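PDB 3CLQ: uncharacterized protein from Enterococcus faecalis, which is of unknown function but belongs to the AllG family and may therefore act as a subunit of an oxamate carbamoyltransferase. Local coordinates for residues E15-R20 / E252-V257; A65-L70 / K77-A82; P161-A166 / Q203-Y208. All coordinates share one frame; numbering follows the deposited sequence.

Interaction 1. Residues E15-R20 / E252-V257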
loop_
_atom_site.group_PDB
_atom_site.type_symbol
_atom_site.label_atom_id
_atom_site.label_comp_id
_atom_site.label_asym_id
_atom_site.label_seq_id
_atom_site.Cartn_x
_atom_site.Cartn_y
_atom_site.Cartn_z
ATOM N N GLU B 15 4.571 32.726 4.220
ATOM C CA GLU B 15 5.199 31.958 5.283
ATOM C C GLU B 15 4.198 31.472 6.341
ATOM O O GLU B 15 4.172 30.284 6.703
ATOM C CB GLU B 15 6.284 32.791 5.951
ATOM C CG GLU B 15 7.012 32.071 7.101
ATOM C CD GLU B 15 7.878 30.889 6.631
ATOM O OE1 GLU B 15 8.404 30.953 5.489
ATOM O OE2 GLU B 15 8.039 29.909 7.404
ATOM N N GLU B 16 3.392 32.409 6.841
ATOM C CA GLU B 16 2.355 32.112 7.827
ATOM C C GLU B 16 1.280 31.205 7.216
ATOM O O GLU B 16 0.894 30.197 7.819
ATOM C CB GLU B 16 1.775 33.414 8.417
ATOM C CG GLU B 16 0.604 33.285 9.431
ATOM C CD GLU B 16 0.833 32.255 10.584
ATOM O OE1 GLU B 16 1.989 31.814 10.827
ATOM O OE2 GLU B 16 -0.161 31.875 11.261
ATOM N N ALA B 17 0.825 31.533 6.014
ATOM C CA ALA B 17 -0.218 30.738 5.367
ATOM C C ALA B 17 0.216 29.304 5.100
ATOM O O ALA B 17 -0.496 28.362 5.458
ATOM C CB ALA B 17 -0.667 31.393 4.087
ATOM N N VAL B 18 1.381 29.128 4.479
ATOM C CA VAL B 18 1.874 27.783 4.166
ATOM C C VAL B 18 2.238 27.002 5.423
ATOM O O VAL B 18 2.187 25.765 5.431
ATOM C CB VAL B 18 3.059 27.777 3.147
ATOM C CG1 VAL B 18 4.323 28.361 3.743
ATOM C CG2 VAL B 18 3.333 26.360 2.658
ATOM N N THR B 19 2.591 27.719 6.488
ATOM C CA THR B 19 2.873 27.068 7.758
ATOM C C THR B 19 1.608 26.496 8.342
ATOM O O THR B 19 1.653 25.460 8.987
ATOM C CB THR B 19 3.535 27.995 8.797
ATOM O OG1 THR B 19 4.829 28.377 8.331
ATOM C CG2 THR B 19 3.733 27.260 10.117
ATOM N N ARG B 20 0.476 27.152 8.131
ATOM C CA ARG B 20 -0.751 26.569 8.620
ATOM C C ARG B 20 -1.021 25.280 7.859
ATOM O O ARG B 20 -1.151 24.220 8.455
ATOM C CB ARG B 20 -1.912 27.525 8.523
ATOM C CG ARG B 20 -1.770 28.729 9.426
ATOM C CD ARG B 20 -3.120 29.347 9.659
ATOM N NE ARG B 20 -3.280 29.670 11.068
ATOM C CZ ARG B 20 -4.423 29.598 11.749
ATOM N NH1 ARG B 20 -5.552 29.199 11.170
ATOM N NH2 ARG B 20 -4.425 29.932 13.026
ATOM N N GLU B 252 -4.164 37.978 5.605
ATOM C CA GLU B 252 -3.941 39.280 4.996
ATOM C C GLU B 252 -2.652 39.249 4.168
ATOM O O GLU B 252 -1.617 38.778 4.651
ATOM C CB GLU B 252 -3.880 40.397 6.055
ATOM C CG GLU B 252 -3.627 41.807 5.454
ATOM C CD GLU B 252 -3.786 42.972 6.463
ATOM O OE1 GLU B 252 -3.346 44.118 6.169
ATOM O OE2 GLU B 252 -4.360 42.754 7.550
ATOM N N ASN B 253 -2.746 39.728 2.923
ATOM C CA ASN B 253 -1.614 39.837 1.997
ATOM C C ASN B 253 -1.159 38.548 1.319
ATOM O O ASN B 253 -0.325 38.609 0.433
ATOM C CB ASN B 253 -0.399 40.511 2.651
ATOM C CG ASN B 253 -0.697 41.922 3.167
ATOM O OD1 ASN B 253 -1.307 42.741 2.480
ATOM N ND2 ASN B 253 -0.247 42.210 4.385
ATOM N N SER B 254 -1.669 37.383 1.719
ATOM C CA SER B 254 -1.183 36.123 1.116
ATOM C C SER B 254 -1.683 35.815 -0.312
ATOM O O SER B 254 -2.880 35.906 -0.611
ATOM C CB SER B 254 -1.483 34.922 2.008
ATOM O OG SER B 254 -1.319 33.696 1.287
ATOM N N THR B 255 -0.764 35.408 -1.182
ATOM C CA THR B 255 -1.131 35.081 -2.558
ATOM C C THR B 255 -1.178 33.577 -2.778
ATOM O O THR B 255 -0.977 33.104 -3.901
ATOM C CB THR B 255 -0.144 35.699 -3.565
ATOM O OG1 THR B 255 1.162 35.111 -3.427
ATOM C CG2 THR B 255 -0.048 37.228 -3.348
ATOM N N ILE B 256 -1.429 32.824 -1.712
ATOM C CA ILE B 256 -1.525 31.383 -1.848
ATOM C C ILE B 256 -2.923 30.937 -2.247
ATOM O O ILE B 256 -3.924 31.385 -1.672
ATOM C CB ILE B 256 -1.075 30.661 -0.563
ATOM C CG1 ILE B 256 0.355 31.083 -0.222
ATOM C CG2 ILE B 256 -1.171 29.148 -0.722
ATOM C CD1 ILE B 256 1.099 30.108 0.646
ATOM N N VAL B 257 -2.982 30.056 -3.243
ATOM C CA VAL B 257 -4.245 29.470 -3.692
ATOM C C VAL B 257 -4.792 28.522 -2.645
ATOM O O VAL B 257 -4.118 27.601 -2.260
ATOM C CB VAL B 257 -4.051 28.673 -4.988
ATOM C CG1 VAL B 257 -5.343 28.017 -5.401
ATOM C CG2 VAL B 257 -3.587 29.582 -6.098
#
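A17 and V18, on the inward side of helix 6-23, rest on S254 and I256 of the loop that leads into strand 257-263. Ahead of them, E15 serves the helix itself. Its backbone O receives T19 N and, from the opposite face of the carbonyl plane, T19 OG1 at 2.6 Å, so two donors from one residue grip it. E15 points away from the loop at its CB, and its carboxylate forms a salt bridge with K350. E16 OE2 makes a long salt bridge to R20 NE along the helix. A17 then turns its methyl onto both loop side chains: A17 CB lies 3.7 Å from S254 OG and 4.1 Å from I256 CD1. V18 meets the same isoleucine through its branch point, with V18 CB 3.9 Å from I256 CD1. That methyl terminates an extended isoleucine chain (chi2 -157°), which brings it up to the helix, against A17 CB and close to V18 N, while T349 touches both V18 and I256. At the end of the segment, R20 NH1 is hydrogen-bonded to A247 O and so ties the helix to the end of helix 234-247. On the loop side, S254 OG accepts a bond of 3.1 Å from I256 N at a nearly straight 161°. This closes an ST turn, which places serine and isoleucine against the helix just before strand 257-263 begins.

Interaction 2. Residues A65-L70 / K77-A82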
loop_
_atom_site.group_PDB
_atom_site.type_symbol
_atom_site.label_atom_id
_atom_site.label_comp_id
_atom_site.label_asym_id
_atom_site.label_seq_id
_atom_site.Cartn_x
_atom_site.Cartn_y
_atom_site.Cartn_z
ATOM N N ALA B 65 -27.350 14.527 -11.465
ATOM C CA ALA B 65 -27.009 14.361 -10.061
ATOM C C ALA B 65 -28.052 15.010 -9.154
ATOM O O ALA B 65 -28.614 14.352 -8.294
ATOM C CB ALA B 65 -25.649 14.915 -9.782
ATOM N N VAL B 66 -28.342 16.290 -9.338
ATOM C CA VAL B 66 -29.351 16.887 -8.468
ATOM C C VAL B 66 -30.678 16.123 -8.547
ATOM O O VAL B 66 -31.455 16.113 -7.595
ATOM C CB VAL B 66 -29.592 18.394 -8.748
ATOM C CG1 VAL B 66 -28.254 19.131 -8.876
ATOM C CG2 VAL B 66 -30.413 18.561 -9.977
ATOM N N GLN B 67 -30.924 15.470 -9.674
ATOM C CA GLN B 67 -32.194 14.780 -9.881
ATOM C C GLN B 67 -32.280 13.488 -9.098
ATOM O O GLN B 67 -33.309 13.191 -8.482
ATOM C CB GLN B 67 -32.419 14.504 -11.369
ATOM C CG GLN B 67 -33.054 15.681 -12.103
ATOM C CD GLN B 67 -32.813 15.616 -13.590
ATOM O OE1 GLN B 67 -32.700 14.530 -14.168
ATOM N NE2 GLN B 67 -32.717 16.783 -14.222
ATOM N N GLY B 68 -31.192 12.720 -9.137
ATOM C CA GLY B 68 -31.131 11.460 -8.422
ATOM C C GLY B 68 -31.237 11.818 -6.962
ATOM O O GLY B 68 -31.971 11.190 -6.204
ATOM N N ALA B 69 -30.520 12.868 -6.585
ATOM C CA ALA B 69 -30.461 13.301 -5.203
ATOM C C ALA B 69 -31.854 13.636 -4.724
ATOM O O ALA B 69 -32.299 13.146 -3.678
ATOM C CB ALA B 69 -29.563 14.516 -5.069
ATOM N N LEU B 70 -32.537 14.471 -5.493
ATOM C CA LEU B 70 -33.860 14.911 -5.117
ATOM C C LEU B 70 -34.799 13.730 -4.907
ATOM O O LEU B 70 -35.565 13.702 -3.940
ATOM C CB LEU B 70 -34.403 15.894 -6.154
ATOM C CG LEU B 70 -34.400 17.398 -5.805
ATOM C CD1 LEU B 70 -33.694 17.751 -4.495
ATOM C CD2 LEU B 70 -33.855 18.235 -6.948
ATOM N N LYS B 77 -41.023 12.770 -7.053
ATOM C CA LYS B 77 -41.465 11.403 -7.287
ATOM C C LYS B 77 -40.585 10.673 -8.295
ATOM O O LYS B 77 -40.500 9.454 -8.264
ATOM C CB LYS B 77 -42.919 11.398 -7.805
ATOM C CG LYS B 77 -43.819 12.482 -7.222
ATOM C CD LYS B 77 -45.166 12.516 -7.969
ATOM C CE LYS B 77 -45.995 13.748 -7.572
ATOM N NZ LYS B 77 -47.203 13.892 -8.457
ATOM N N ASP B 78 -39.948 11.416 -9.197
ATOM C CA ASP B 78 -39.247 10.810 -10.325
ATOM C C ASP B 78 -38.398 11.819 -11.071
ATOM O O ASP B 78 -38.478 13.023 -10.832
ATOM C CB ASP B 78 -40.244 10.179 -11.293
ATOM C CG ASP B 78 -41.361 11.145 -11.690
ATOM O OD1 ASP B 78 -41.149 11.978 -12.619
ATOM O OD2 ASP B 78 -42.462 11.076 -11.072
ATOM N N LEU B 79 -37.597 11.307 -11.996
ATOM C CA LEU B 79 -36.585 12.107 -12.671
ATOM C C LEU B 79 -37.174 13.317 -13.376
ATOM O O LEU B 79 -36.914 14.460 -12.993
ATOM C CB LEU B 79 -35.788 11.242 -13.654
ATOM C CG LEU B 79 -34.455 10.641 -13.166
ATOM C CD1 LEU B 79 -34.487 10.219 -11.690
ATOM C CD2 LEU B 79 -34.019 9.480 -14.066
ATOM N N ALA B 80 -37.973 13.063 -14.405
ATOM C CA ALA B 80 -38.624 14.155 -15.124
ATOM C C ALA B 80 -39.288 15.173 -14.174
ATOM O O ALA B 80 -39.257 16.388 -14.422
ATOM C CB ALA B 80 -39.635 13.601 -16.123
ATOM N N ASP B 81 -39.878 14.667 -13.085
ATOM C CA ASP B 81 -40.454 15.521 -12.051
ATOM C C ASP B 81 -39.366 16.308 -11.322
ATOM O O ASP B 81 -39.489 17.523 -11.138
ATOM C CB ASP B 81 -41.264 14.676 -11.060
ATOM C CG ASP B 81 -41.487 15.375 -9.719
ATOM O OD1 ASP B 81 -40.981 16.559 -9.541
ATOM O OD2 ASP B 81 -42.179 14.733 -8.833
ATOM N N ALA B 82 -38.307 15.607 -10.913
ATOM C CA ALA B 82 -37.204 16.229 -10.185
ATOM C C ALA B 82 -36.714 17.494 -10.871
ATOM O O ALA B 82 -36.669 18.575 -10.261
ATOM C CB ALA B 82 -36.064 15.239 -10.030
#
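Q67 and L70 of helix 60-73 pack against A82 and L79 of helix 79-87, two consecutive helices joined by a short loop, the second N-capped by D78. The apolar contacts centre on the methyl of A82. Q67 CG lies 3.7 Å from A82 CB, and the same methyl comes within 3.8 Å of Q67 O, so it sits against both the side chain and the backbone of the first helix. With such a small residue facing it, the first helix can come near, and the CA atoms of Q67 and A82 are 5.2 Å apart. L70 adds a looser touch one turn further on, its CB 4.3 Å from A82 CB. Q67 also brings its aliphatic part alongside the start of the second helix, where Q67 CG passes 4.1 Å from L79 O. Beyond CG the glutamine chain runs extended (chi2 159°), with OE1 turned toward L79 CG and NE2 hydrogen-bonded to the hydroxyl of Y55. No hydrogen bond joins the two segments; within 77-82, polar bonds organise the helix start. D78 OD1 accepts from D81 N at 3.0 Å, the capping bond. D81, which also forms a salt bridge with R84, answers with a bond back to the residue before the cap: K77 N meets D81 OD2 at 2.9 Å, approaching from above the carboxylate plane.

Interaction 3. Residues P161-A166 / Q203-Y208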
loop_
_atom_site.group_PDB
_atom_site.type_symbol
_atom_site.label_atom_id
_atom_site.label_comp_id
_atom_site.label_asym_id
_atom_site.label_seq_id
_atom_site.Cartn_x
_atom_site.Cartn_y
_atom_site.Cartn_z
ATOM N N PRO B 161 -24.883 4.565 9.274
ATOM C CA PRO B 161 -25.023 4.314 10.704
ATOM C C PRO B 161 -23.916 3.422 11.260
ATOM O O PRO B 161 -23.353 3.700 12.324
ATOM C CB PRO B 161 -26.366 3.599 10.784
ATOM C CG PRO B 161 -27.145 4.172 9.652
ATOM C CD PRO B 161 -26.138 4.292 8.549
ATOM N N LEU B 162 -23.591 2.366 10.528
ATOM C CA LEU B 162 -22.483 1.502 10.903
ATOM C C LEU B 162 -21.224 2.342 11.089
ATOM O O LEU B 162 -20.531 2.211 12.093
ATOM C CB LEU B 162 -22.265 0.433 9.842
ATOM C CG LEU B 162 -21.443 -0.818 10.206
ATOM C CD1 LEU B 162 -21.158 -1.654 8.969
ATOM C CD2 LEU B 162 -20.134 -0.474 10.874
ATOM N N LEU B 163 -20.926 3.214 10.138
ATOM C CA LEU B 163 -19.693 3.975 10.231
ATOM C C LEU B 163 -19.700 4.889 11.427
ATOM O O LEU B 163 -18.729 4.947 12.167
ATOM C CB LEU B 163 -19.428 4.787 8.970
ATOM C CG LEU B 163 -18.406 4.128 8.051
ATOM C CD1 LEU B 163 -17.831 2.976 8.800
ATOM C CD2 LEU B 163 -19.032 3.653 6.742
ATOM N N HIS B 164 -20.802 5.596 11.611
ATOM C CA HIS B 164 -20.980 6.526 12.720
ATOM C C HIS B 164 -20.764 5.829 14.052
ATOM O O HIS B 164 -20.052 6.342 14.915
ATOM C CB HIS B 164 -22.400 7.087 12.671
ATOM C CG HIS B 164 -22.823 7.820 13.907
ATOM N ND1 HIS B 164 -22.614 9.175 14.081
ATOM C CD2 HIS B 164 -23.505 7.404 15.001
ATOM C CE1 HIS B 164 -23.132 9.558 15.236
ATOM N NE2 HIS B 164 -23.672 8.500 15.817
ATOM N N ASP B 165 -21.396 4.664 14.208
ATOM C CA ASP B 165 -21.283 3.889 15.429
ATOM C C ASP B 165 -19.835 3.414 15.646
ATOM O O ASP B 165 -19.283 3.516 16.742
ATOM C CB ASP B 165 -22.277 2.723 15.408
ATOM C CG ASP B 165 -23.739 3.193 15.508
ATOM O OD1 ASP B 165 -24.627 2.338 15.763
ATOM O OD2 ASP B 165 -24.009 4.417 15.342
ATOM N N ALA B 166 -19.202 2.931 14.588
ATOM C CA ALA B 166 -17.827 2.498 14.698
ATOM C C ALA B 166 -16.924 3.613 15.243
ATOM O O ALA B 166 -16.052 3.371 16.073
ATOM C CB ALA B 166 -17.339 2.027 13.354
ATOM N N GLN B 203 -8.869 -1.188 6.825
ATOM C CA GLN B 203 -8.222 -1.948 7.860
ATOM C C GLN B 203 -8.259 -1.248 9.240
ATOM O O GLN B 203 -8.458 -1.885 10.270
ATOM C CB GLN B 203 -6.777 -2.231 7.463
ATOM C CG GLN B 203 -6.090 -3.120 8.449
ATOM C CD GLN B 203 -4.598 -3.124 8.290
ATOM O OE1 GLN B 203 -4.006 -2.212 7.677
ATOM N NE2 GLN B 203 -3.960 -4.153 8.839
ATOM N N ALA B 204 -8.045 0.054 9.268
ATOM C CA ALA B 204 -8.118 0.773 10.521
ATOM C C ALA B 204 -9.565 0.802 11.034
ATOM O O ALA B 204 -9.806 0.778 12.240
ATOM C CB ALA B 204 -7.571 2.174 10.358
ATOM N N LEU B 205 -10.527 0.849 10.121
ATOM C CA LEU B 205 -11.936 0.839 10.506
ATOM C C LEU B 205 -12.458 -0.492 11.065
ATOM O O LEU B 205 -13.346 -0.488 11.909
ATOM C CB LEU B 205 -12.815 1.235 9.321
ATOM C CG LEU B 205 -12.855 2.707 8.913
ATOM C CD1 LEU B 205 -13.690 2.854 7.660
ATOM C CD2 LEU B 205 -13.445 3.562 10.036
ATOM N N THR B 206 -11.940 -1.620 10.584
ATOM C CA THR B 206 -12.520 -2.910 10.927
ATOM C C THR B 206 -12.706 -3.130 12.428
ATOM O O THR B 206 -13.811 -3.442 12.873
ATOM C CB THR B 206 -11.710 -4.087 10.344
ATOM O OG1 THR B 206 -11.863 -4.138 8.918
ATOM C CG2 THR B 206 -12.176 -5.407 10.943
ATOM N N PRO B 207 -11.631 -2.976 13.221
ATOM C CA PRO B 207 -11.737 -3.268 14.655
ATOM C C PRO B 207 -12.954 -2.563 15.278
ATOM O O PRO B 207 -13.684 -3.137 16.075
ATOM C CB PRO B 207 -10.436 -2.685 15.238
ATOM C CG PRO B 207 -9.493 -2.534 14.089
ATOM C CD PRO B 207 -10.283 -2.510 12.821
ATOM N N TYR B 208 -13.157 -1.314 14.894
ATOM C CA TYR B 208 -14.267 -0.518 15.406
ATOM C C TYR B 208 -15.633 -0.975 14.901
ATOM O O TYR B 208 -16.601 -0.970 15.659
ATOM C CB TYR B 208 -14.040 0.965 15.099
ATOM C CG TYR B 208 -12.681 1.432 15.527
ATOM C CD1 TYR B 208 -12.184 1.118 16.782
ATOM C CD2 TYR B 208 -11.875 2.164 14.664
ATOM C CE1 TYR B 208 -10.926 1.521 17.176
ATOM C CE2 TYR B 208 -10.614 2.578 15.043
ATOM C CZ TYR B 208 -10.149 2.259 16.305
ATOM O OH TYR B 208 -8.895 2.687 16.685
#
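Y208 has its CG anti to the carbonyl carbon (chi1 -51°), which swings the phenol ring off the interface and leaves its CB facing A166 of helix 146-168. L205, one turn earlier in helix 195-210, is extended (chi2 175°) and carries its CD1 across toward L163.

The closest meeting is at A166 and Y208, where the CA atoms stand 4.7 Å apart. Y208 CB lies 3.3 Å from A166 O, a methylene set against a carbonyl oxygen, and the ring runs obliquely past that same oxygen. In return A166 CB packs on the backbone of the partner helix, 3.8 Å from Y208 C, and touches Y208 CB at 3.9 Å. A small side chain on one helix thus lets it settle against the main chain of the other. Beside this point the leucines make a lighter contact, L163 CD1 to L205 CD1 at 4.3 Å, and the two pairs form a largely buried joint with no hydrogen bond across it. Y208 also touches C170 and E172, in the loop that follows helix 146-168.

Around this pair, L162 reaches L219 and V222 of helix 216-226, and T206 touches F223 of the second subunit. On the sheet side, L163 packs on F31 of strand 26-33, and H164 ND1 is hydrogen-bonded to F31 O, so helix 146-168 lies between strand 26-33 and helices 195-210 and 216-226.

The three contacts share no helix or strand, and their centres lie 31 to 41 Å apart. Interactions 1 and 3 are buried, whereas interaction 2 is only partly so. Interactions 1 and 2 sit on opposite sides of the chain's centre. In sequence, interaction 1 joins distant parts of the chain and encloses both of the others, while interaction 2 joins consecutive helices. None has a hydrogen bond between its segments; an alanine methyl joins each, with closely approaching backbones in interactions 2 and 3. Polar order differs with place: a serine turn shapes the loop in interaction 1, aspartates start a helix in interaction 2, and interaction 3 relies on apolar packing close to the second subunit.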